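Local coordinates for NikO protein (Streptomyces tendae, PDB 4FQD) that transfers an enolpyruvyl group, probably from phosphoenolpyruvate, in an essential step of nikkomycin biosynthesis, at residues A49-E54 with V257-I262; E54-I59 with E83-D88; D58-A63 with H433-Y438; E67-A72 with S90-A95; P215-D220 with E241-H246. The protein carries 4 engineered substitutions. All blocks are in the same frame, centred on the assembly; numbering follows the deposited sequence.

How the contacts relate
From the N terminus, contact 1 closes a long loop by pairing strand 50-54 with strand 257-260. Within that span lie contacts 2, 4 and 5. Contact 2 ties the turn after strand 50-54 to strand 84-88, its neighbour in the same sheet, and crosses contact 4, which joins the end of helix 60-71 to the segment 90-95. Contact 3 sets out from the same turn as contact 2 but runs on to residues 433-438, so it crosses contact 1 while enclosing contacts 4 and 5. Contact 5, far from contact 4, packs the lead-in to helix 219-231 on strand 242-248, and Pro219 touches Ile262 of contact 1.

Contact 1: residues A49-E54 with V257-I262; sequences APVRIE and VDVTLI. Engineered in segment 49-54: Arg52 (natural residue Pro).
Arg52 and Asp258 lie abreast on parallel neighbouring strands, 50-54 and 257-260. Arg52 is engineered; the natural residue is proline. Its CB comes closest, 3.3 Å from Asp258 OD1. CG, anti to the backbone N (chi1 -176°), is farther from that oxygen, and CD passes both carboxylate oxygens, 3.9 Å from Asp258 OD1. The chain then runs extended to NE, carrying the guanidinium past the carboxylate, so that Arg52 NH1 stays 4.4 Å from Asp258 OD2, beyond salt-bridge range, with the two planes 85° apart. At the tip, NH2 makes a long, weak ion pair with Asp82. Glu54 OE2 lies over the centre of one guanidinium face; its 3.8 Å separation from Arg52 NE is a long ion pair, and no N-H points at the oxygen.

Between the strands run five backbone hydrogen bonds, from Val257 N to Pro50 O through to Leu261 N to Glu54 O, the shortest being Glu54 N to Val259 O at 2.7 Å. On the other face of the sheet Val51, Ile53, Val257 and Val259 form an apolar row, continued where Ile53 CG2 meets Leu261 CG at 3.6 Å, and helix 34-44 covers part of it. The pairing therefore rests on backbone bonds and apolar packing, while the engineered guanidinium probably offsets the mutual repulsion of the Glu54 and Asp258 carboxylates without a close salt bridge.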
# COMPACT_ATOMS: atom_id res chain seq x y z
N ALA A 49 24.28 36.50 -6.73
CA ALA A 49 23.21 37.48 -6.55
C ALA A 49 22.52 37.28 -5.21
O ALA A 49 22.42 36.16 -4.71
CB ALA A 49 22.21 37.38 -7.68
N PRO A 50 22.03 38.38 -4.61
CA PRO A 50 21.30 38.29 -3.34
C PRO A 50 19.95 37.60 -3.51
O PRO A 50 19.24 37.85 -4.48
CB PRO A 50 21.10 39.75 -2.94
CG PRO A 50 21.15 40.50 -4.23
CD PRO A 50 22.16 39.78 -5.07
N VAL A 51 19.61 36.72 -2.57
CA VAL A 51 18.34 36.02 -2.60
C VAL A 51 17.53 36.32 -1.34
O VAL A 51 17.92 35.94 -0.24
CB VAL A 51 18.54 34.50 -2.73
CG1 VAL A 51 17.20 33.77 -2.63
CG2 VAL A 51 19.23 34.17 -4.04
N ARG A 52 16.41 37.01 -1.51
CA ARG A 52 15.54 37.34 -0.39
C ARG A 52 14.47 36.28 -0.18
O ARG A 52 13.61 36.07 -1.04
CB ARG A 52 14.90 38.72 -0.59
CG ARG A 52 14.06 39.16 0.60
CD ARG A 52 13.46 40.54 0.40
NE ARG A 52 12.76 40.98 1.60
CZ ARG A 52 12.07 42.11 1.69
NH1 ARG A 52 11.99 42.92 0.64
NH2 ARG A 52 11.46 42.43 2.82
N ILE A 53 14.52 35.62 0.97
CA ILE A 53 13.60 34.53 1.26
C ILE A 53 12.56 34.95 2.30
O ILE A 53 12.86 35.03 3.49
CB ILE A 53 14.36 33.30 1.78
CG1 ILE A 53 15.51 32.94 0.83
CG2 ILE A 53 13.41 32.12 1.93
CD1 ILE A 53 16.35 31.78 1.31
N GLU A 54 11.34 35.21 1.84
CA GLU A 54 10.25 35.57 2.74
C GLU A 54 9.57 34.32 3.28
O GLU A 54 9.73 33.23 2.73
CB GLU A 54 9.24 36.47 2.03
CG GLU A 54 9.85 37.71 1.41
CD GLU A 54 8.95 38.92 1.55
OE1 GLU A 54 8.02 38.88 2.37
OE2 GLU A 54 9.19 39.92 0.83
N VAL A 257 16.89 37.56 -6.58
CA VAL A 257 15.65 36.78 -6.48
C VAL A 257 14.86 37.08 -5.21
O VAL A 257 15.41 37.11 -4.11
CB VAL A 257 15.94 35.26 -6.54
CG1 VAL A 257 14.65 34.47 -6.38
CG2 VAL A 257 16.63 34.90 -7.84
N ASP A 258 13.56 37.31 -5.38
CA ASP A 258 12.63 37.43 -4.26
C ASP A 258 11.70 36.23 -4.26
O ASP A 258 10.98 35.99 -5.23
CB ASP A 258 11.82 38.72 -4.36
CG ASP A 258 12.46 39.87 -3.61
OD1 ASP A 258 13.69 39.85 -3.41
OD2 ASP A 258 11.72 40.80 -3.21
N VAL A 259 11.70 35.47 -3.17
CA VAL A 259 10.87 34.27 -3.09
C VAL A 259 10.18 34.11 -1.73
O VAL A 259 10.80 34.28 -0.68
CB VAL A 259 11.69 32.99 -3.43
CG1 VAL A 259 12.92 32.89 -2.54
CG2 VAL A 259 10.83 31.75 -3.31
N THR A 260 8.89 33.81 -1.77
CA THR A 260 8.13 33.54 -0.56
C THR A 260 7.91 32.04 -0.41
O THR A 260 7.23 31.42 -1.23
CB THR A 260 6.76 34.25 -0.58
OG1 THR A 260 6.96 35.65 -0.78
CG2 THR A 260 6.02 34.02 0.72
N LEU A 261 8.49 31.45 0.63
CA LEU A 261 8.43 30.01 0.83
C LEU A 261 7.01 29.48 0.98
O LEU A 261 6.15 30.13 1.57
CB LEU A 261 9.25 29.60 2.06
CG LEU A 261 10.77 29.69 1.95
CD1 LEU A 261 11.43 29.16 3.22
CD2 LEU A 261 11.27 28.94 0.73
N ILE A 262 6.79 28.29 0.44
CA ILE A 262 5.54 27.57 0.64
C ILE A 262 5.46 27.18 2.11
O ILE A 262 6.47 26.82 2.72
CB ILE A 262 5.47 26.32 -0.28
CG1 ILE A 262 4.12 25.62 -0.17
CG2 ILE A 262 6.62 25.36 0.01
CD1 ILE A 262 3.95 24.49 -1.17
O HOH W 1 17.00 39.87 -3.87

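Contact 2: residues E54-I59 with E83-D88; sequences ENCPDI and ETFTVD
The Phe85 ring has Val87 CG1 over one face, offset toward the rim, while Cys56 SG reaches it obliquely, 5.0 Å from the centroid. This is a sulfur-aromatic contact, and the sulfur's closest approach is to the methylene before the ring, Phe85 CB, at 3.5 Å. Cys56 SG stands anti to its own backbone N (chi1 -180°), which turns it from the loop toward the strand. One backbone bond holds the two segments in place: Cys56 N donates to Glu83 O over 2.9 Å. Glu83 answers with its aliphatic part, CB lying 3.5 Å from Cys56 O. That carbonyl oxygen is itself hydrogen-bonded by Tyr78 OH, so a buried acceptor is satisfied from strand 75-79.

Asn55 turns the chain with positive phi, and its ND2 is hydrogen-bonded to Leu261 O, linking the turn to the residue after strand 257-260. Farther on, Pro57 O accepts from Thr62 OG1, and Asp58 centres an inverse gamma turn just before Ile59, the N-cap of helix 60-71. Glu83 and Thr84 both face Asp79, forming a G1 beta bulge with Glu83 at positive phi. The arrangement is that of a strand-to-helix turn leaving a mixed sheet, packed against a bulged beta hairpin made by strands 75-79 and 84-88.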
# COMPACT_ATOMS: atom_id res chain seq x y z
N GLU A 54 11.34 35.21 1.84
CA GLU A 54 10.25 35.57 2.74
C GLU A 54 9.57 34.32 3.28
O GLU A 54 9.73 33.23 2.73
CB GLU A 54 9.24 36.47 2.03
CG GLU A 54 9.85 37.71 1.41
CD GLU A 54 8.95 38.92 1.55
OE1 GLU A 54 8.02 38.88 2.37
OE2 GLU A 54 9.19 39.92 0.83
N ASN A 55 8.81 34.49 4.36
CA ASN A 55 8.17 33.37 5.05
C ASN A 55 9.20 32.31 5.42
O ASN A 55 8.99 31.12 5.22
CB ASN A 55 7.04 32.77 4.22
CG ASN A 55 6.16 31.82 5.02
OD1 ASN A 55 5.95 32.01 6.21
ND2 ASN A 55 5.65 30.78 4.36
N CYS A 56 10.34 32.76 5.95
CA CYS A 56 11.41 31.85 6.34
C CYS A 56 11.22 31.39 7.78
O CYS A 56 11.07 32.21 8.69
CB CYS A 56 12.77 32.51 6.17
SG CYS A 56 14.17 31.46 6.62
N PRO A 57 11.24 30.07 8.00
CA PRO A 57 11.04 29.50 9.34
C PRO A 57 12.21 29.80 10.27
O PRO A 57 13.37 29.76 9.84
CB PRO A 57 10.95 28.00 9.07
CG PRO A 57 11.72 27.80 7.81
CD PRO A 57 11.47 29.03 6.99
N ASP A 58 11.91 30.10 11.52
CA ASP A 58 12.94 30.35 12.52
C ASP A 58 13.32 29.05 13.22
O ASP A 58 12.92 28.80 14.35
CB ASP A 58 12.45 31.39 13.54
CG ASP A 58 13.53 31.78 14.53
OD1 ASP A 58 14.73 31.62 14.22
OD2 ASP A 58 13.17 32.25 15.63
N ILE A 59 14.09 28.22 12.52
CA ILE A 59 14.50 26.93 13.05
C ILE A 59 16.02 26.78 13.05
O ILE A 59 16.74 27.73 12.74
CB ILE A 59 13.87 25.77 12.25
CG1 ILE A 59 14.19 25.92 10.76
CG2 ILE A 59 12.36 25.74 12.47
CD1 ILE A 59 13.58 24.84 9.90
N GLU A 83 10.34 37.62 9.42
CA GLU A 83 10.73 36.27 9.00
C GLU A 83 11.33 36.24 7.61
O GLU A 83 10.89 35.48 6.74
CB GLU A 83 9.53 35.32 9.09
CG GLU A 83 8.88 35.28 10.46
CD GLU A 83 7.94 34.11 10.63
OE1 GLU A 83 6.79 34.18 10.14
OE2 GLU A 83 8.35 33.11 11.25
N THR A 84 12.35 37.07 7.39
CA THR A 84 12.98 37.19 6.08
C THR A 84 14.45 36.82 6.14
O THR A 84 15.22 37.36 6.93
CB THR A 84 12.83 38.62 5.52
OG1 THR A 84 11.44 38.94 5.38
CG2 THR A 84 13.52 38.73 4.17
N PHE A 85 14.85 35.88 5.28
CA PHE A 85 16.23 35.43 5.21
C PHE A 85 16.87 35.94 3.93
O PHE A 85 16.46 35.58 2.83
CB PHE A 85 16.29 33.90 5.24
CG PHE A 85 17.65 33.35 5.58
CD1 PHE A 85 18.58 34.13 6.24
CD2 PHE A 85 17.98 32.05 5.23
CE1 PHE A 85 19.83 33.62 6.55
CE2 PHE A 85 19.23 31.54 5.54
CZ PHE A 85 20.16 32.32 6.20
N THR A 86 17.89 36.79 4.08
CA THR A 86 18.59 37.33 2.92
C THR A 86 20.03 36.81 2.86
O THR A 86 20.83 37.04 3.76
CB THR A 86 18.61 38.87 2.93
OG1 THR A 86 17.27 39.36 2.91
CG2 THR A 86 19.36 39.40 1.72
N VAL A 87 20.34 36.10 1.78
CA VAL A 87 21.68 35.54 1.59
C VAL A 87 22.30 36.04 0.29
O VAL A 87 21.60 36.47 -0.62
CB VAL A 87 21.64 34.00 1.57
CG1 VAL A 87 21.20 33.45 2.92
CG2 VAL A 87 20.73 33.51 0.45
N ASP A 88 23.63 35.99 0.23
CA ASP A 88 24.36 36.40 -0.97
C ASP A 88 25.71 35.70 -1.01
O ASP A 88 26.56 35.92 -0.15
CB ASP A 88 24.55 37.92 -0.99
CG ASP A 88 24.91 38.44 -2.37
OD1 ASP A 88 25.33 37.64 -3.23
OD2 ASP A 88 24.77 39.66 -2.60
O HOH W 2 4.73 33.77 7.39

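Contact 3: residues D58-A63 with H433-Y438; sequences DIVETA and HLARGY. With SO4 (sulfate ion), chain D.
Arg436, whose CG rests 4.0 Å from Val60 CG2, has an NH2 that grips two partners: His433 ND1 at 2.9 Å and a sulfate oxygen. NH1 completes a two-pronged hold on the ion, with Arg436 NH1 3.1 Å from sulfate O2 and Arg436 NH2 3.3 Å from sulfate O3, both bonds nearly straight. His433 ND1 and sulfate O2 lie at the edge in the guanidinium plane, and His433 O sits above one face near the rim. The chain bends at chi3 (-66°), which sets the position of NE, and the bond to His433 helps to fix the rotation of the flat group. The sulfate, probably from the crystallisation liquor, also accepts from Leu409 N.

Across the contact, aliphatic groups pack against backbone carbonyls. Val60 CG2, anti to its carbonyl carbon, comes 3.4 Å from Ala435 O and also meets Ala435 CB. Ile59 adds its CB beside that same oxygen and CG2 at 3.8 Å from Tyr438 O, while Arg436 O accepts from Lys34 NZ at the foot of helix 34-44. An alanine in place of Arg436 would probably leave the sulfate held less firmly, His433 ND1 without this donor and Val60 CG2 without the methylene beside it. The contact probably bridges the two lobes of the enolpyruvyl transferase fold, joining the start of helix 60-71 to the 3-10 turn before helix 441-447. Aliphatic carbons set against carbonyl oxygens do most of this, with the positive charge turned to an anion, which suggests a join held by shape more than by charge.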
# COMPACT_ATOMS: atom_id res chain seq x y z
N ASP A 58 11.91 30.10 11.52
CA ASP A 58 12.94 30.35 12.52
C ASP A 58 13.32 29.05 13.22
O ASP A 58 12.92 28.80 14.35
CB ASP A 58 12.45 31.39 13.54
CG ASP A 58 13.53 31.78 14.53
OD1 ASP A 58 14.73 31.62 14.22
OD2 ASP A 58 13.17 32.25 15.63
N ILE A 59 14.09 28.22 12.52
CA ILE A 59 14.50 26.93 13.05
C ILE A 59 16.02 26.78 13.05
O ILE A 59 16.74 27.73 12.74
CB ILE A 59 13.87 25.77 12.25
CG1 ILE A 59 14.19 25.92 10.76
CG2 ILE A 59 12.36 25.74 12.47
CD1 ILE A 59 13.58 24.84 9.90
N VAL A 60 16.49 25.58 13.39
CA VAL A 60 17.92 25.31 13.47
C VAL A 60 18.61 25.48 12.12
O VAL A 60 19.69 26.08 12.04
CB VAL A 60 18.18 23.88 13.99
CG1 VAL A 60 19.67 23.58 14.02
CG2 VAL A 60 17.57 23.70 15.38
N GLU A 61 17.98 24.97 11.07
CA GLU A 61 18.53 25.04 9.72
C GLU A 61 18.85 26.47 9.30
O GLU A 61 19.92 26.74 8.74
CB GLU A 61 17.56 24.41 8.71
CG GLU A 61 17.34 22.91 8.90
CD GLU A 61 18.45 22.07 8.30
OE1 GLU A 61 19.15 22.58 7.41
OE2 GLU A 61 18.61 20.91 8.72
N THR A 62 17.93 27.39 9.58
CA THR A 62 18.10 28.79 9.21
C THR A 62 19.33 29.40 9.88
O THR A 62 20.11 30.11 9.24
CB THR A 62 16.87 29.62 9.59
OG1 THR A 62 15.68 29.00 9.08
CG2 THR A 62 16.98 31.03 9.02
N ALA A 63 19.49 29.12 11.17
CA ALA A 63 20.61 29.66 11.94
C ALA A 63 21.95 29.12 11.44
O ALA A 63 22.88 29.89 11.23
CB ALA A 63 20.42 29.36 13.42
N HIS A 433 14.36 17.26 19.36
CA HIS A 433 14.18 17.02 17.93
C HIS A 433 13.23 18.03 17.31
O HIS A 433 13.36 18.37 16.13
CB HIS A 433 13.66 15.60 17.69
CG HIS A 433 14.64 14.52 18.04
ND1 HIS A 433 15.86 14.39 17.41
CD2 HIS A 433 14.57 13.51 18.94
CE1 HIS A 433 16.50 13.35 17.92
NE2 HIS A 433 15.74 12.80 18.85
N LEU A 434 12.28 18.51 18.11
CA LEU A 434 11.24 19.42 17.63
C LEU A 434 11.80 20.73 17.06
O LEU A 434 11.19 21.34 16.18
CB LEU A 434 10.25 19.74 18.76
CG LEU A 434 9.34 18.61 19.24
CD1 LEU A 434 8.50 19.07 20.42
CD2 LEU A 434 8.45 18.12 18.11
N ALA A 435 12.95 21.16 17.57
CA ALA A 435 13.55 22.42 17.16
C ALA A 435 14.03 22.39 15.71
O ALA A 435 14.24 23.44 15.09
CB ALA A 435 14.69 22.80 18.09
N ARG A 436 14.19 21.19 15.16
CA ARG A 436 14.66 21.03 13.79
C ARG A 436 13.51 20.96 12.79
O ARG A 436 13.74 20.92 11.58
CB ARG A 436 15.53 19.78 13.67
CG ARG A 436 16.80 19.83 14.51
CD ARG A 436 17.64 18.57 14.32
NE ARG A 436 16.99 17.38 14.84
CZ ARG A 436 16.36 16.48 14.09
NH1 ARG A 436 16.30 16.63 12.78
NH2 ARG A 436 15.79 15.42 14.65
N GLY A 437 12.28 20.96 13.29
CA GLY A 437 11.11 20.89 12.43
C GLY A 437 10.09 21.97 12.71
O GLY A 437 9.35 22.38 11.81
N TYR A 438 10.05 22.44 13.95
CA TYR A 438 9.10 23.48 14.35
C TYR A 438 9.83 24.62 15.03
O TYR A 438 10.87 24.42 15.66
CB TYR A 438 8.04 22.90 15.28
CG TYR A 438 7.33 21.68 14.74
CD1 TYR A 438 7.84 20.41 14.95
CD2 TYR A 438 6.14 21.80 14.02
CE1 TYR A 438 7.19 19.29 14.45
CE2 TYR A 438 5.49 20.69 13.52
CZ TYR A 438 6.02 19.44 13.74
OH TYR A 438 5.38 18.32 13.25
S SO4 D . 14.35 13.13 11.51
O1 SO4 D . 13.12 12.93 10.75
O2 SO4 D . 15.00 14.36 11.07
O3 SO4 D . 14.05 13.22 12.93
O4 SO4 D . 15.25 12.00 11.28

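Contact 4: residues E67-A72 with S90-A95; sequences EIFRAA and SAWDRA
Phe69 and Trp92 form a T-shaped (edge-to-face) stack where the last turn of helix 60-71 meets the loop that follows strand 84-88. Trp92 CZ3 lies over the centre of the Phe69 ring, the centroid of its six-membered ring 4.8 Å from that of Phe69 and the planes 76° apart. CG, anti to the backbone N (chi1 -161°), leads toward the helix, and chi2 (-59°) sets the turn of the indole. Its five-membered ring receives Ala72 CB over one face, a CH-pi contact with the methyl 3.7 Å from the centroid. Ile68 CG2 adds a looser touch, 4.4 Å from Trp92 CH2. Beyond the rings one backbone bond closes the contact: Asp93 N donates to Ala72 O over 3.2 Å. Asp93 OD1 also lies near that carbonyl oxygen, but both are acceptors and no bond joins them. Ala72, the first residue to leave the helix, thus presents its methyl to the indole and its carbonyl to the loop.

Trp92 is further covered by Leu115 and Arg118 of helix 112-118, Ile68 leans on Leu101 of helix 99-102, and Phe69 packs against Val87 of strand 84-88.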
# COMPACT_ATOMS: atom_id res chain seq x y z
N GLU A 67 25.07 30.94 9.47
CA GLU A 67 26.42 30.96 10.01
C GLU A 67 27.42 30.41 9.01
O GLU A 67 28.54 30.91 8.90
CB GLU A 67 26.48 30.16 11.32
CG GLU A 67 25.71 30.79 12.47
CD GLU A 67 25.68 29.90 13.70
OE1 GLU A 67 26.30 28.82 13.68
OE2 GLU A 67 25.03 30.29 14.70
N ILE A 68 27.02 29.38 8.27
CA ILE A 68 27.87 28.78 7.24
C ILE A 68 28.23 29.80 6.16
O ILE A 68 29.38 29.89 5.73
CB ILE A 68 27.20 27.55 6.60
CG1 ILE A 68 27.13 26.39 7.60
CG2 ILE A 68 27.95 27.11 5.35
CD1 ILE A 68 26.45 25.15 7.06
N PHE A 69 27.24 30.58 5.74
CA PHE A 69 27.44 31.62 4.74
C PHE A 69 28.46 32.66 5.20
O PHE A 69 29.42 32.96 4.49
CB PHE A 69 26.12 32.30 4.39
CG PHE A 69 25.43 31.72 3.19
CD1 PHE A 69 25.03 30.40 3.18
CD2 PHE A 69 25.18 32.51 2.08
CE1 PHE A 69 24.40 29.86 2.07
CE2 PHE A 69 24.54 31.98 0.97
CZ PHE A 69 24.15 30.65 0.96
N ARG A 70 28.26 33.20 6.39
CA ARG A 70 29.14 34.23 6.93
C ARG A 70 30.54 33.69 7.21
O ARG A 70 31.53 34.41 7.10
CB ARG A 70 28.55 34.84 8.20
CG ARG A 70 27.28 35.64 7.97
CD ARG A 70 26.81 36.32 9.25
NE ARG A 70 26.51 35.35 10.30
CZ ARG A 70 25.30 34.84 10.52
NH1 ARG A 70 24.27 35.22 9.77
NH2 ARG A 70 25.11 33.97 11.50
N ALA A 71 30.62 32.41 7.57
CA ALA A 71 31.91 31.78 7.86
C ALA A 71 32.74 31.60 6.59
O ALA A 71 33.96 31.50 6.66
CB ALA A 71 31.69 30.43 8.55
N ALA A 72 32.06 31.58 5.45
CA ALA A 72 32.74 31.42 4.17
C ALA A 72 32.97 32.76 3.49
O ALA A 72 33.35 32.82 2.32
CB ALA A 72 31.95 30.49 3.26
N SER A 90 28.01 35.98 -3.31
CA SER A 90 28.90 36.69 -4.23
C SER A 90 30.35 36.65 -3.75
O SER A 90 31.25 36.33 -4.53
CB SER A 90 28.45 38.14 -4.40
OG SER A 90 27.12 38.21 -4.87
N ALA A 91 30.57 36.98 -2.48
CA ALA A 91 31.92 37.06 -1.93
C ALA A 91 32.36 35.76 -1.28
O ALA A 91 33.26 35.75 -0.43
CB ALA A 91 32.01 38.21 -0.94
N TRP A 92 31.73 34.66 -1.67
CA TRP A 92 32.08 33.34 -1.16
C TRP A 92 33.49 32.97 -1.60
O TRP A 92 33.74 32.76 -2.79
CB TRP A 92 31.08 32.29 -1.66
CG TRP A 92 31.06 31.02 -0.88
CD1 TRP A 92 32.11 30.16 -0.67
CD2 TRP A 92 29.94 30.44 -0.21
NE1 TRP A 92 31.71 29.10 0.09
CE2 TRP A 92 30.38 29.24 0.39
CE3 TRP A 92 28.60 30.82 -0.05
CZ2 TRP A 92 29.53 28.42 1.14
CZ3 TRP A 92 27.76 30.01 0.69
CH2 TRP A 92 28.23 28.82 1.27
N ASP A 93 34.41 32.89 -0.65
CA ASP A 93 35.80 32.57 -0.97
C ASP A 93 36.10 31.08 -0.80
O ASP A 93 35.19 30.26 -0.72
CB ASP A 93 36.77 33.42 -0.15
CG ASP A 93 36.61 33.23 1.35
OD1 ASP A 93 36.56 32.08 1.82
OD2 ASP A 93 36.53 34.25 2.07
N ARG A 94 37.39 30.74 -0.73
CA ARG A 94 37.79 29.35 -0.61
C ARG A 94 38.68 29.09 0.61
O ARG A 94 39.78 29.63 0.73
CB ARG A 94 38.48 28.87 -1.89
CG ARG A 94 39.59 29.79 -2.38
CD ARG A 94 39.93 29.49 -3.83
NE ARG A 94 38.82 29.83 -4.72
CZ ARG A 94 38.77 29.51 -6.01
NH1 ARG A 94 39.78 28.84 -6.57
NH2 ARG A 94 37.72 29.86 -6.75
N ALA A 95 38.17 28.25 1.51
CA ALA A 95 38.90 27.87 2.72
C ALA A 95 38.25 26.65 3.35
O ALA A 95 37.35 26.05 2.76
CB ALA A 95 38.93 29.03 3.71

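Contact 5: residues P215-D220 with E241-H246; sequences PYLKPD and ETWVIH
Glu241, in the turn before strand 242-248, brings its carboxylate to Pro215: Glu241 OE1 lies 3.8 Å from Pro215 CD. The chain bends at chi2 (-70°), which places CD, and OE1 also forms a salt bridge with Arg337, so the proline merely lies beside a carboxylate already paired. The next residue, Thr242, points away.

Trp243 carries the contact. Pro215 CG sits over the centre of one face of the indole, a CH-pi contact 3.6 Å from the centroid of the six-membered ring and 17° off the normal. Pro215 CB lies farther along the same ring, 3.8 Å from Trp243 CE3. Two more groups come in obliquely: Tyr216 O is 3.7 Å from Trp243 CH2, and Leu217 CD2 is 4.0 Å from Trp243 CZ2. An alanine at Trp243 would probably open a gap beneath Pro215 and leave Leu217 CD2 without this apolar partner.

The loop 215-218 thus lies over the start of the strand and leads into helix 219-231, whose Val221 and Val225 also touch the indole. Phe237 of strand 235-239 stacks with Trp243, and Leu200 reaches it from helix 192-204, so that the indole joins sheet, loop and two helices.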
# COMPACT_ATOMS: atom_id res chain seq x y z
N PRO A 215 11.92 12.91 -12.49
CA PRO A 215 12.41 13.66 -11.32
C PRO A 215 11.44 13.63 -10.14
O PRO A 215 10.27 13.30 -10.30
CB PRO A 215 12.52 15.08 -11.87
CG PRO A 215 11.42 15.16 -12.87
CD PRO A 215 11.31 13.79 -13.50
N TYR A 216 11.96 13.96 -8.96
CA TYR A 216 11.15 14.14 -7.77
C TYR A 216 10.25 15.35 -8.01
O TYR A 216 10.68 16.33 -8.63
CB TYR A 216 12.06 14.37 -6.57
CG TYR A 216 11.39 14.31 -5.22
CD1 TYR A 216 10.94 13.10 -4.70
CD2 TYR A 216 11.23 15.45 -4.45
CE1 TYR A 216 10.33 13.04 -3.46
CE2 TYR A 216 10.63 15.40 -3.21
CZ TYR A 216 10.18 14.19 -2.72
OH TYR A 216 9.57 14.14 -1.48
N LEU A 217 9.01 15.30 -7.53
CA LEU A 217 8.00 16.27 -7.96
C LEU A 217 7.42 17.17 -6.86
O LEU A 217 6.62 18.05 -7.16
CB LEU A 217 6.86 15.55 -8.69
CG LEU A 217 7.27 14.81 -9.96
CD1 LEU A 217 6.11 13.98 -10.49
CD2 LEU A 217 7.75 15.80 -11.02
N LYS A 218 7.82 16.95 -5.62
CA LYS A 218 7.32 17.76 -4.51
C LYS A 218 7.91 19.17 -4.57
O LYS A 218 8.96 19.37 -5.19
CB LYS A 218 7.64 17.09 -3.17
CG LYS A 218 7.01 15.72 -3.01
CD LYS A 218 5.50 15.79 -3.17
CE LYS A 218 4.84 14.44 -2.95
NZ LYS A 218 5.01 13.95 -1.56
N PRO A 219 7.24 20.16 -3.94
CA PRO A 219 7.73 21.54 -3.90
C PRO A 219 9.17 21.63 -3.41
O PRO A 219 9.86 22.62 -3.68
CB PRO A 219 6.80 22.22 -2.90
CG PRO A 219 5.53 21.47 -3.03
CD PRO A 219 5.92 20.04 -3.30
N ASP A 220 9.59 20.61 -2.67
CA ASP A 220 10.97 20.43 -2.25
C ASP A 220 11.93 20.69 -3.41
O ASP A 220 12.90 21.44 -3.27
CB ASP A 220 11.14 18.99 -1.77
CG ASP A 220 12.16 18.86 -0.66
OD1 ASP A 220 13.02 19.74 -0.54
OD2 ASP A 220 12.09 17.86 0.09
N GLU A 241 8.03 13.75 -17.83
CA GLU A 241 9.07 13.10 -17.05
C GLU A 241 10.47 13.50 -17.52
O GLU A 241 11.45 12.82 -17.22
CB GLU A 241 8.92 11.58 -17.12
CG GLU A 241 7.57 11.05 -16.65
CD GLU A 241 7.38 11.20 -15.15
OE1 GLU A 241 8.36 11.51 -14.45
OE2 GLU A 241 6.24 11.00 -14.67
N THR A 242 10.56 14.60 -18.26
CA THR A 242 11.84 15.03 -18.82
C THR A 242 12.15 16.49 -18.48
O THR A 242 11.46 17.40 -18.92
CB THR A 242 11.89 14.85 -20.34
OG1 THR A 242 11.68 13.47 -20.67
CG2 THR A 242 13.23 15.30 -20.89
N TRP A 243 13.22 16.69 -17.72
CA TRP A 243 13.69 18.03 -17.39
C TRP A 243 15.04 18.28 -18.03
O TRP A 243 15.97 17.49 -17.88
CB TRP A 243 13.78 18.21 -15.87
CG TRP A 243 12.45 18.27 -15.19
CD1 TRP A 243 11.23 18.11 -15.77
CD2 TRP A 243 12.21 18.50 -13.80
NE1 TRP A 243 10.24 18.23 -14.82
CE2 TRP A 243 10.82 18.48 -13.60
CE3 TRP A 243 13.04 18.74 -12.69
CZ2 TRP A 243 10.23 18.67 -12.35
CZ3 TRP A 243 12.46 18.93 -11.45
CH2 TRP A 243 11.07 18.89 -11.29
N VAL A 244 15.15 19.39 -18.75
CA VAL A 244 16.38 19.74 -19.46
C VAL A 244 16.99 21.02 -18.91
O VAL A 244 16.35 22.07 -18.90
CB VAL A 244 16.13 19.90 -20.97
CG1 VAL A 244 17.40 20.35 -21.67
CG2 VAL A 244 15.61 18.60 -21.57
N ILE A 245 18.23 20.93 -18.44
CA ILE A 245 18.94 22.09 -17.92
C ILE A 245 20.04 22.53 -18.88
O ILE A 245 21.08 21.89 -18.98
CB ILE A 245 19.58 21.82 -16.55
CG1 ILE A 245 18.54 21.26 -15.57
CG2 ILE A 245 20.23 23.08 -16.00
CD1 ILE A 245 18.64 19.77 -15.37
N HIS A 246 19.80 23.63 -19.59
CA HIS A 246 20.81 24.21 -20.46
C HIS A 246 21.78 25.03 -19.61
O HIS A 246 21.67 26.25 -19.54
CB HIS A 246 20.17 25.07 -21.54
CG HIS A 246 19.16 24.34 -22.37
ND1 HIS A 246 19.50 23.39 -23.31
CD2 HIS A 246 17.80 24.41 -22.38
CE1 HIS A 246 18.41 22.92 -23.87
NE2 HIS A 246 17.36 23.51 -23.33